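Local structure of arginine kinase (Cydia pomonella granulosis virus, 6VVG) at residues A[129-133]-A[192-196]; A[136-141]-A[161-167]; A[168-174]-A[184-190]. The protein probably acts as an ATP-dependent protein serine/threonine kinase and, in this crystal, carries adenosine monophosphate in its nucleotide pocket. The contacts are given in a common frame with arbitrary orientation. Where two conformers were deposited one is given. Numbering follows the deposited sequence.

In the fold
Helix 115-133 leads through a short turn into strand 137-138, so the chain enters contact 1 and contact 2 almost together. Contact 2 closes first, when strand 165-166 returns beside 137-138 after the AMP-pocket residue Asp-160. Contact 3 follows in series, pairing 168-174 with the end of helix 182-185 and the turn behind it. Contact 1 closes last, as helix 192-208 packs against helix 115-133, and its loop encloses the other two. Asp-195 joins contact 1 to contact 2 through the backbone of His-139 and Asn-140; Arg-165 and Lys-184 join contacts 2 and 3 through Asp-174 and Asn-140, respectively. Contact 1 packs two C-lobe helices together, while contacts 2 and 3 tie the activation segment to that lobe.

Contact 1 (A[129-133]-A[192-196]); sequences LNDLH and TSFDW
Two helical turns, the C-terminal end of helix 115-133 and the start of helix 192-208, run nearly antiparallel (168°) with their axes 11.1 Å apart. Leu-129 lies level with Asp-195 (CA-CA 7.9 Å), and His-133 with Thr-192 (6.9 Å). Leu-129, with chi1 m and chi2 t, packs its CB 3.8 Å from CH2 of Trp-196. At Asn-130 the backbone N comes within 3.9 Å of the same CH2. One turn later His-133 (chi1 m), whose N bonds to Leu-129 O at 2.8 Å, fills the gap between the helices. Its ring is enclosed by three neighbours: CG2 of Thr-192 (chi1 p) sits over one face, 3.7 Å from the ring centroid in a CH-pi contact; the ring edge points at the face of Trp-196 (chi1 m) in an offset edge-to-face pair, centroids 5.0 Å apart and planes at 84°; and NE2 donates a nearly linear hydrogen bond of 2.8 Å to OD2 of Asp-195 (chi1 m). This is the packing of helices E and F in the protein kinase C-lobe, and Asp-195 corresponds to the family's helix F aspartate. Its carboxylate also accepts the backbone NH groups of His-139 (OD2) and Asn-140 (OD1). A buried acid is thus satisfied by three hydrogen-bond donors, and His-133 must carry a proton on NE2 to be one of them.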
loop_
_atom_site.group_PDB
_atom_site.type_symbol
_atom_site.label_atom_id
_atom_site.label_comp_id
_atom_site.label_asym_id
_atom_site.label_seq_id
_atom_site.Cartn_x
_atom_site.Cartn_y
_atom_site.Cartn_z
ATOM N N LEU A 129 -9.698 13.174 -3.997
ATOM C CA LEU A 129 -8.276 12.957 -3.754
ATOM C C LEU A 129 -7.939 13.148 -2.280
ATOM O O LEU A 129 -7.104 12.422 -1.729
ATOM C CB LEU A 129 -7.443 13.893 -4.624
ATOM C CG LEU A 129 -7.363 13.515 -6.106
ATOM C CD1 LEU A 129 -6.652 14.601 -6.909
ATOM C CD2 LEU A 129 -6.668 12.173 -6.294
ATOM N N ASN A 130 -8.585 14.114 -1.619
ATOM C CA ASN A 130 -8.370 14.278 -0.183
ATOM C C ASN A 130 -8.758 13.019 0.573
ATOM O O ASN A 130 -8.035 12.579 1.479
ATOM C CB ASN A 130 -9.159 15.475 0.348
ATOM C CG ASN A 130 -8.796 15.820 1.784
ATOM O OD1 ASN A 130 -7.630 16.045 2.105
ATOM N ND2 ASN A 130 -9.797 15.859 2.655
ATOM N N ASP A 131 -9.908 12.420 0.236
ATOM C CA ASP A 131 -10.323 11.185 0.876
ATOM C C ASP A 131 -9.258 10.096 0.718
ATOM O O ASP A 131 -8.933 9.392 1.669
ATOM C CB ASP A 131 -11.660 10.713 0.306
ATOM C CG ASP A 131 -12.372 9.728 1.214
ATOM O OD1 ASP A 131 -12.015 9.651 2.408
ATOM O OD2 ASP A 131 -13.287 9.025 0.735
ATOM N N LEU A 132 -8.712 9.968 -0.495
ATOM C CA LEU A 132 -7.613 9.026 -0.699
ATOM C C LEU A 132 -6.422 9.379 0.178
ATOM O O LEU A 132 -5.817 8.498 0.799
ATOM C CB LEU A 132 -7.204 9.022 -2.170
ATOM C CG LEU A 132 -5.914 8.300 -2.553
ATOM C CD1 LEU A 132 -5.969 6.861 -2.083
ATOM C CD2 LEU A 132 -5.687 8.370 -4.060
ATOM N N HIS A 133 -6.083 10.667 0.256
ATOM C CA HIS A 133 -4.894 11.098 0.977
ATOM C C HIS A 133 -4.970 10.798 2.467
ATOM O O HIS A 133 -3.923 10.654 3.105
ATOM C CB HIS A 133 -4.683 12.594 0.741
ATOM C CG HIS A 133 -4.306 12.929 -0.671
ATOM N ND1 HIS A 133 -4.423 14.199 -1.194
ATOM C CD2 HIS A 133 -3.805 12.158 -1.665
ATOM C CE1 HIS A 133 -4.009 14.196 -2.449
ATOM N NE2 HIS A 133 -3.630 12.969 -2.760
ATOM N N THR A 192 1.322 14.721 -1.088
ATOM C CA THR A 192 0.032 15.141 -1.625
ATOM C C THR A 192 0.186 16.276 -2.629
ATOM O O THR A 192 -0.608 16.381 -3.571
ATOM C CB THR A 192 -0.908 15.566 -0.494
ATOM O OG1 THR A 192 -0.298 16.603 0.285
ATOM C CG2 THR A 192 -1.239 14.383 0.407
ATOM N N SER A 193 1.195 17.131 -2.449
ATOM C CA SER A 193 1.371 18.262 -3.354
ATOM C C SER A 193 1.593 17.803 -4.790
ATOM O O SER A 193 1.266 18.536 -5.730
ATOM C CB SER A 193 2.536 19.137 -2.886
ATOM O OG SER A 193 3.786 18.502 -3.088
ATOM N N PHE A 194 2.153 16.605 -4.979
ATOM C CA PHE A 194 2.259 16.042 -6.322
ATOM C C PHE A 194 0.891 16.012 -6.994
ATOM O O PHE A 194 0.725 16.462 -8.133
ATOM C CB PHE A 194 2.824 14.619 -6.270
ATOM C CG PHE A 194 4.299 14.540 -6.005
ATOM C CD1 PHE A 194 4.968 15.560 -5.360
ATOM C CD2 PHE A 194 5.013 13.418 -6.398
ATOM C CE1 PHE A 194 6.323 15.469 -5.117
ATOM C CE2 PHE A 194 6.367 13.320 -6.158
ATOM C CZ PHE A 194 7.024 14.347 -5.517
ATOM N N ASP A 195 -0.099 15.455 -6.290
ATOM C CA ASP A 195 -1.450 15.364 -6.832
ATOM C C ASP A 195 -2.058 16.746 -7.022
ATOM O O ASP A 195 -2.718 17.008 -8.034
ATOM C CB ASP A 195 -2.328 14.521 -5.904
ATOM C CG ASP A 195 -2.108 13.028 -6.076
ATOM O OD1 ASP A 195 -1.443 12.628 -7.051
ATOM O OD2 ASP A 195 -2.608 12.253 -5.235
ATOM N N TRP A 196 -1.854 17.645 -6.057
ATOM C CA TRP A 196 -2.483 18.958 -6.139
ATOM C C TRP A 196 -1.971 19.741 -7.341
ATOM O O TRP A 196 -2.741 20.450 -7.998
ATOM C CB TRP A 196 -2.253 19.731 -4.840
ATOM C CG TRP A 196 -2.921 19.078 -3.662
ATOM C CD1 TRP A 196 -2.410 18.928 -2.406
ATOM C CD2 TRP A 196 -4.222 18.474 -3.638
ATOM N NE1 TRP A 196 -3.315 18.277 -1.602
ATOM C CE2 TRP A 196 -4.435 17.986 -2.336
ATOM C CE3 TRP A 196 -5.232 18.304 -4.593
ATOM C CZ2 TRP A 196 -5.611 17.339 -1.965
ATOM C CZ3 TRP A 196 -6.396 17.660 -4.222
ATOM C CH2 TRP A 196 -6.578 17.188 -2.919
#

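Contact 2 (A[136-141]-A[161-167]); sequences NIVHND and YGLSRIV
After helix 115-133, Asn-136 takes positive phi (60/41) and starts a short antiparallel ladder: Ile-137 faces Ile-166 in a non-hydrogen-bonded pair (CA-CA 4.6 Å), Val-138 faces Arg-165 in a hydrogen-bonded one (5.4 Å). Val-138 N to Arg-165 O is 2.9 Å, Arg-165 N to Val-138 O 3.0 Å, and Val-167 N to Asn-136 O 2.9 Å. Ile-137 and Ile-166, both m,t, share one face; on the other, Val-138 CG1 (chi1 m) meets CG2 of Val-167 (chi1 t) at 3.9 Å. Asn-136 ND2 bonds Val-167 O of the second subunit, on whose Ile-166 Ile-137 packs. Arg-165 (m,m,t) forms a salt bridge with Asp-174. His-139 (chi1 t) accepts Asp-141 N at ND1 (3.1 Å), bonds Cys-159 O through NE2, and meets Tyr-161 rim to rim, CD2 to CD1 3.8 Å. Asn-140 (chi1 t, phi positive) donates from ND2 to Leu-163 O (3.0 Å), while its OD1 accepts from Lys-184 NZ.

By sequence, residues 139-141 match the kinase HRD motif and Tyr-161 and Gly-162 the DFG motif; the His-139 and Tyr-161 pair is consistent with a regulatory spine. Backbone bonds, the Asn-140 amide and water 1, which links His-139 O (2.9 Å) to Leu-163 N (2.8 Å), connect these segments near the AMP site.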
loop_
_atom_site.group_PDB
_atom_site.type_symbol
_atom_site.label_atom_id
_atom_site.label_comp_id
_atom_site.label_asym_id
_atom_site.label_seq_id
_atom_site.Cartn_x
_atom_site.Cartn_y
_atom_site.Cartn_z
ATOM N N ASN A 136 -2.698 8.231 3.536
ATOM C CA ASN A 136 -1.284 8.468 3.238
ATOM C C ASN A 136 -0.875 7.770 1.942
ATOM O O ASN A 136 0.208 7.194 1.828
ATOM C CB ASN A 136 -0.393 8.048 4.407
ATOM C CG ASN A 136 -0.264 9.146 5.456
ATOM O OD1 ASN A 136 -0.876 10.208 5.332
ATOM N ND2 ASN A 136 0.532 8.897 6.489
ATOM N N ILE A 137 -1.761 7.834 0.954
ATOM C CA ILE A 137 -1.504 7.357 -0.397
ATOM C C ILE A 137 -1.795 8.504 -1.353
ATOM O O ILE A 137 -2.761 9.251 -1.159
ATOM C CB ILE A 137 -2.374 6.129 -0.737
ATOM C CG1 ILE A 137 -2.040 4.968 0.203
ATOM C CG2 ILE A 137 -2.179 5.723 -2.186
ATOM C CD1 ILE A 137 -2.934 3.751 0.031
ATOM N N VAL A 138 -0.966 8.649 -2.383
ATOM C CA VAL A 138 -1.193 9.634 -3.434
ATOM C C VAL A 138 -1.498 8.897 -4.730
ATOM O O VAL A 138 -0.992 7.797 -4.979
ATOM C CB VAL A 138 0.007 10.588 -3.618
ATOM C CG1 VAL A 138 0.097 11.551 -2.439
ATOM C CG2 VAL A 138 1.293 9.803 -3.789
ATOM N N HIS A 139 -2.345 9.508 -5.560
ATOM C CA HIS A 139 -2.702 8.894 -6.836
ATOM C C HIS A 139 -1.512 8.894 -7.790
ATOM O O HIS A 139 -1.177 7.863 -8.388
ATOM C CB HIS A 139 -3.894 9.629 -7.446
ATOM C CG HIS A 139 -4.391 9.024 -8.720
ATOM N ND1 HIS A 139 -3.727 9.167 -9.918
ATOM C CD2 HIS A 139 -5.487 8.275 -8.984
ATOM C CE1 HIS A 139 -4.390 8.532 -10.866
ATOM N NE2 HIS A 139 -5.462 7.981 -10.326
ATOM N N ASN A 140 -0.862 10.044 -7.947
ATOM C CA ASN A 140 0.425 10.197 -8.615
ATOM C C ASN A 140 0.358 10.078 -10.134
ATOM O O ASN A 140 1.412 10.090 -10.775
ATOM C CB ASN A 140 1.454 9.181 -8.090
ATOM C CG ASN A 140 2.863 9.435 -8.606
ATOM O OD1 ASN A 140 3.338 10.572 -8.642
ATOM N ND2 ASN A 140 3.541 8.366 -9.005
ATOM N N ASP A 141 -0.819 9.930 -10.739
ATOM C CA ASP A 141 -0.915 10.101 -12.189
ATOM C C ASP A 141 -2.226 10.822 -12.559
ATOM O O ASP A 141 -2.952 10.397 -13.460
ATOM C CB ASP A 141 -0.807 8.751 -12.915
ATOM C CG ASP A 141 -0.354 8.931 -14.345
ATOM O OD1 ASP A 141 0.287 9.953 -14.665
ATOM O OD2 ASP A 141 -0.622 8.070 -15.171
ATOM N N TYR A 161 -5.264 3.578 -10.777
ATOM C CA TYR A 161 -4.431 3.661 -9.583
ATOM C C TYR A 161 -3.107 2.901 -9.721
ATOM O O TYR A 161 -2.468 2.597 -8.707
ATOM C CB TYR A 161 -5.229 3.154 -8.381
ATOM C CG TYR A 161 -6.705 3.517 -8.466
ATOM C CD1 TYR A 161 -7.107 4.788 -8.864
ATOM C CD2 TYR A 161 -7.693 2.588 -8.163
ATOM C CE1 TYR A 161 -8.445 5.123 -8.955
ATOM C CE2 TYR A 161 -9.032 2.915 -8.244
ATOM C CZ TYR A 161 -9.402 4.185 -8.643
ATOM O OH TYR A 161 -10.732 4.518 -8.733
ATOM N N GLY A 162 -2.661 2.636 -10.951
ATOM C CA GLY A 162 -1.474 1.826 -11.167
ATOM C C GLY A 162 -0.163 2.511 -10.832
ATOM O O GLY A 162 0.858 1.830 -10.688
ATOM N N LEU A 163 -0.160 3.838 -10.712
ATOM C CA LEU A 163 1.035 4.576 -10.324
ATOM C C LEU A 163 0.931 5.143 -8.913
ATOM O O LEU A 163 1.751 5.986 -8.531
ATOM C CB LEU A 163 1.309 5.703 -11.320
ATOM C CG LEU A 163 1.771 5.275 -12.713
ATOM C CD1 LEU A 163 2.156 6.490 -13.548
ATOM C CD2 LEU A 163 2.937 4.300 -12.642
ATOM N N SER A 164 -0.052 4.695 -8.132
ATOM C CA SER A 164 -0.249 5.201 -6.780
ATOM C C SER A 164 0.944 4.861 -5.893
ATOM O O SER A 164 1.604 3.831 -6.067
ATOM C CB SER A 164 -1.527 4.613 -6.177
ATOM O OG SER A 164 -2.682 5.104 -6.837
ATOM N N ARG A 165 1.209 5.734 -4.922
ATOM C CA ARG A 165 2.378 5.584 -4.071
ATOM C C ARG A 165 2.058 5.939 -2.624
ATOM O O ARG A 165 1.113 6.678 -2.327
ATOM C CB ARG A 165 3.542 6.476 -4.539
ATOM C CG ARG A 165 3.934 6.324 -5.991
ATOM C CD ARG A 165 4.656 5.008 -6.231
ATOM N NE ARG A 165 4.887 4.806 -7.655
ATOM C CZ ARG A 165 4.954 3.619 -8.249
ATOM N NH1 ARG A 165 4.828 2.509 -7.535
ATOM N NH2 ARG A 165 5.160 3.547 -9.559
ATOM N N ILE A 166 2.892 5.418 -1.725
ATOM C CA ILE A 166 2.785 5.716 -0.301
ATOM C C ILE A 166 3.492 7.034 -0.011
ATOM O O ILE A 166 4.618 7.263 -0.465
ATOM C CB ILE A 166 3.385 4.579 0.545
ATOM C CG1 ILE A 166 2.553 3.303 0.417
ATOM C CG2 ILE A 166 3.481 5.001 2.001
ATOM C CD1 ILE A 166 3.142 2.102 1.149
ATOM N N VAL A 167 2.832 7.899 0.763
ATOM C CA VAL A 167 3.415 9.188 1.113
ATOM C C VAL A 167 4.732 8.973 1.842
ATOM O O VAL A 167 4.824 8.156 2.766
ATOM C CB VAL A 167 2.431 9.998 1.972
ATOM C CG1 VAL A 167 3.106 11.239 2.542
ATOM C CG2 VAL A 167 1.197 10.370 1.163
HETATM O O HOH W 1 -2.101 5.856 -10.232
#

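Contact 3 (A[168-174]-A[184-190]); sequences GTPSFYD and KIRHEAY
Tyr-190, Ser-171 and Tyr-173 carry most of this interface between the extended segment 168-174 and the residues that end helix 182-185. Tyr-190 (chi1 m) is held by its backbone, with Gly-168 N to Tyr-190 O at 2.9 Å and Tyr-190 N to Thr-169 O at 3.0 Å. Ser-171 lies over one face of its ring, CB 3.7 Å from the centroid in a CH-pi contact, and the Tyr-190 OH donates to Asp-174 OD1 (3.0 Å). Ser-171 (chi1 p) sends OG to Glu-188 O at 2.5 Å; water 2 joins Ser-171 N to His-187 O, and water 3 joins Ser-171 OG to Lys-184 O. Tyr-173 (chi1 m), at the centre of an inverse gamma turn, donates OH to Ile-185 O (2.5 Å) and stacks offset on His-187, centroids 4.1 Å apart. His-187, with positive phi, is the C-prime residue of the Schellman motif that ends the helix. The all-t Lys-184 extends NZ to Asp-174 O (2.7 Å) and, as a salt bridge, to Asp-174 OD1 (2.9 Å); Asp-174 OD2 pairs with Arg-165. Sequence and topology identify a kinase activation segment docked on the short helix that begins within the APE-like Ser-Pro-Glu motif, and on the turn after it.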
loop_
_atom_site.group_PDB
_atom_site.type_symbol
_atom_site.label_atom_id
_atom_site.label_comp_id
_atom_site.label_asym_id
_atom_site.label_seq_id
_atom_site.Cartn_x
_atom_site.Cartn_y
_atom_site.Cartn_z
ATOM N N GLY A 168 5.761 9.707 1.424
ATOM C CA GLY A 168 7.036 9.712 2.111
ATOM C C GLY A 168 8.115 8.845 1.497
ATOM O O GLY A 168 9.278 8.960 1.907
ATOM N N THR A 169 7.777 7.996 0.534
ATOM C CA THR A 169 8.758 7.117 -0.079
ATOM C C THR A 169 9.527 7.847 -1.175
ATOM O O THR A 169 9.051 8.846 -1.720
ATOM C CB THR A 169 8.072 5.885 -0.655
ATOM O OG1 THR A 169 7.070 6.284 -1.600
ATOM C CG2 THR A 169 7.425 5.073 0.461
ATOM N N PRO A 170 10.728 7.374 -1.509
ATOM C CA PRO A 170 11.514 8.044 -2.558
ATOM C C PRO A 170 10.791 8.003 -3.897
ATOM O O PRO A 170 10.257 6.969 -4.304
ATOM C CB PRO A 170 12.824 7.244 -2.598
ATOM C CG PRO A 170 12.902 6.545 -1.250
ATOM C CD PRO A 170 11.457 6.250 -0.889
ATOM N N SER A 171 10.796 9.130 -4.594
ATOM C CA SER A 171 10.098 9.218 -5.866
ATOM C C SER A 171 11.048 8.943 -7.029
ATOM O O SER A 171 12.270 9.065 -6.915
ATOM C CB SER A 171 9.458 10.596 -6.037
ATOM O OG SER A 171 10.449 11.594 -6.207
ATOM N N PHE A 172 10.456 8.558 -8.158
ATOM C CA PHE A 172 11.152 8.401 -9.425
ATOM C C PHE A 172 10.235 8.938 -10.516
ATOM O O PHE A 172 9.071 9.272 -10.273
ATOM C CB PHE A 172 11.553 6.939 -9.685
ATOM C CG PHE A 172 10.435 5.955 -9.501
ATOM C CD1 PHE A 172 9.925 5.681 -8.242
ATOM C CD2 PHE A 172 9.904 5.289 -10.591
ATOM C CE1 PHE A 172 8.893 4.774 -8.079
ATOM C CE2 PHE A 172 8.877 4.378 -10.435
ATOM C CZ PHE A 172 8.370 4.123 -9.178
ATOM N N TYR A 173 10.765 9.017 -11.734
ATOM C CA TYR A 173 10.069 9.685 -12.832
ATOM C C TYR A 173 9.048 8.754 -13.499
ATOM O O TYR A 173 9.139 8.419 -14.679
ATOM C CB TYR A 173 11.084 10.193 -13.848
ATOM C CG TYR A 173 11.906 11.382 -13.408
ATOM C CD1 TYR A 173 11.446 12.256 -12.431
ATOM C CD2 TYR A 173 13.146 11.637 -13.984
ATOM C CE1 TYR A 173 12.199 13.351 -12.038
ATOM C CE2 TYR A 173 13.904 12.732 -13.600
ATOM C CZ TYR A 173 13.423 13.587 -12.630
ATOM O OH TYR A 173 14.171 14.674 -12.240
ATOM N N ASP A 174 8.062 8.334 -12.712
ATOM C CA ASP A 174 6.927 7.599 -13.252
ATOM C C ASP A 174 5.791 8.568 -13.578
ATOM O O ASP A 174 5.719 9.679 -13.052
ATOM C CB ASP A 174 6.461 6.520 -12.271
ATOM C CG ASP A 174 5.946 7.088 -10.960
ATOM O OD1 ASP A 174 6.214 8.270 -10.656
ATOM O OD2 ASP A 174 5.274 6.336 -10.222
ATOM N N LYS A 184 8.340 16.994 -7.723
ATOM C CA LYS A 184 8.582 15.681 -8.312
ATOM C C LYS A 184 9.757 15.727 -9.279
ATOM O O LYS A 184 10.549 14.778 -9.350
ATOM C CB LYS A 184 7.330 15.164 -9.025
ATOM C CG LYS A 184 7.485 13.730 -9.540
ATOM C CD LYS A 184 6.159 13.120 -9.981
ATOM C CE LYS A 184 6.375 11.736 -10.590
ATOM N NZ LYS A 184 5.112 10.954 -10.697
ATOM N N ILE A 185 9.885 16.821 -10.036
ATOM C CA ILE A 185 11.047 16.987 -10.904
ATOM C C ILE A 185 12.328 16.901 -10.085
ATOM O O ILE A 185 13.326 16.319 -10.526
ATOM C CB ILE A 185 10.960 18.320 -11.673
ATOM C CG1 ILE A 185 9.804 18.282 -12.677
ATOM C CG2 ILE A 185 12.276 18.609 -12.382
ATOM C CD1 ILE A 185 9.358 19.651 -13.158
ATOM N N ARG A 186 12.314 17.464 -8.876
ATOM C CA ARG A 186 13.483 17.508 -8.009
ATOM C C ARG A 186 13.597 16.274 -7.115
ATOM O O ARG A 186 14.348 16.296 -6.133
ATOM C CB ARG A 186 13.453 18.781 -7.158
ATOM C CG ARG A 186 13.486 20.069 -7.977
ATOM C CD ARG A 186 13.760 21.303 -7.125
ATOM N NE ARG A 186 12.787 21.473 -6.050
ATOM C CZ ARG A 186 11.752 22.306 -6.099
ATOM N NH1 ARG A 186 11.545 23.053 -7.174
ATOM N NH2 ARG A 186 10.920 22.391 -5.071
ATOM N N HIS A 187 12.876 15.204 -7.442
ATOM C CA HIS A 187 12.974 13.929 -6.730
ATOM C C HIS A 187 12.718 14.086 -5.231
ATOM O O HIS A 187 13.375 13.449 -4.404
ATOM C CB HIS A 187 14.335 13.264 -6.965
ATOM C CG HIS A 187 14.543 12.776 -8.365
ATOM N ND1 HIS A 187 13.917 11.655 -8.868
ATOM C CD2 HIS A 187 15.315 13.256 -9.369
ATOM C CE1 HIS A 187 14.290 11.469 -10.121
ATOM N NE2 HIS A 187 15.137 12.427 -10.450
ATOM N N GLU A 188 11.760 14.933 -4.869
ATOM C CA GLU A 188 11.270 14.933 -3.500
ATOM C C GLU A 188 10.423 13.687 -3.255
ATOM O O GLU A 188 9.940 13.040 -4.189
ATOM C CB GLU A 188 10.452 16.193 -3.215
ATOM C CG GLU A 188 11.259 17.478 -3.220
ATOM C CD GLU A 188 10.521 18.637 -2.564
ATOM O OE1 GLU A 188 9.529 18.399 -1.843
ATOM O OE2 GLU A 188 10.931 19.793 -2.778
ATOM N N ALA A 189 10.247 13.349 -1.979
ATOM C CA ALA A 189 9.425 12.198 -1.624
ATOM C C ALA A 189 7.997 12.381 -2.132
ATOM O O ALA A 189 7.502 13.503 -2.270
ATOM C CB ALA A 189 9.417 11.998 -0.108
ATOM N N TYR A 190 7.338 11.261 -2.429
ATOM C CA TYR A 190 5.934 11.305 -2.819
ATOM C C TYR A 190 5.120 12.016 -1.746
ATOM O O TYR A 190 5.237 11.713 -0.555
ATOM C CB TYR A 190 5.404 9.889 -3.049
ATOM C CG TYR A 190 5.884 9.286 -4.350
ATOM C CD1 TYR A 190 5.633 9.916 -5.566
ATOM C CD2 TYR A 190 6.592 8.095 -4.366
ATOM C CE1 TYR A 190 6.077 9.376 -6.758
ATOM C CE2 TYR A 190 7.037 7.543 -5.554
ATOM C CZ TYR A 190 6.783 8.192 -6.746
ATOM O OH TYR A 190 7.223 7.649 -7.933
HETATM O O HOH W 2 12.656 11.100 -3.222
HETATM O O HOH W 3 10.715 12.018 -9.091
#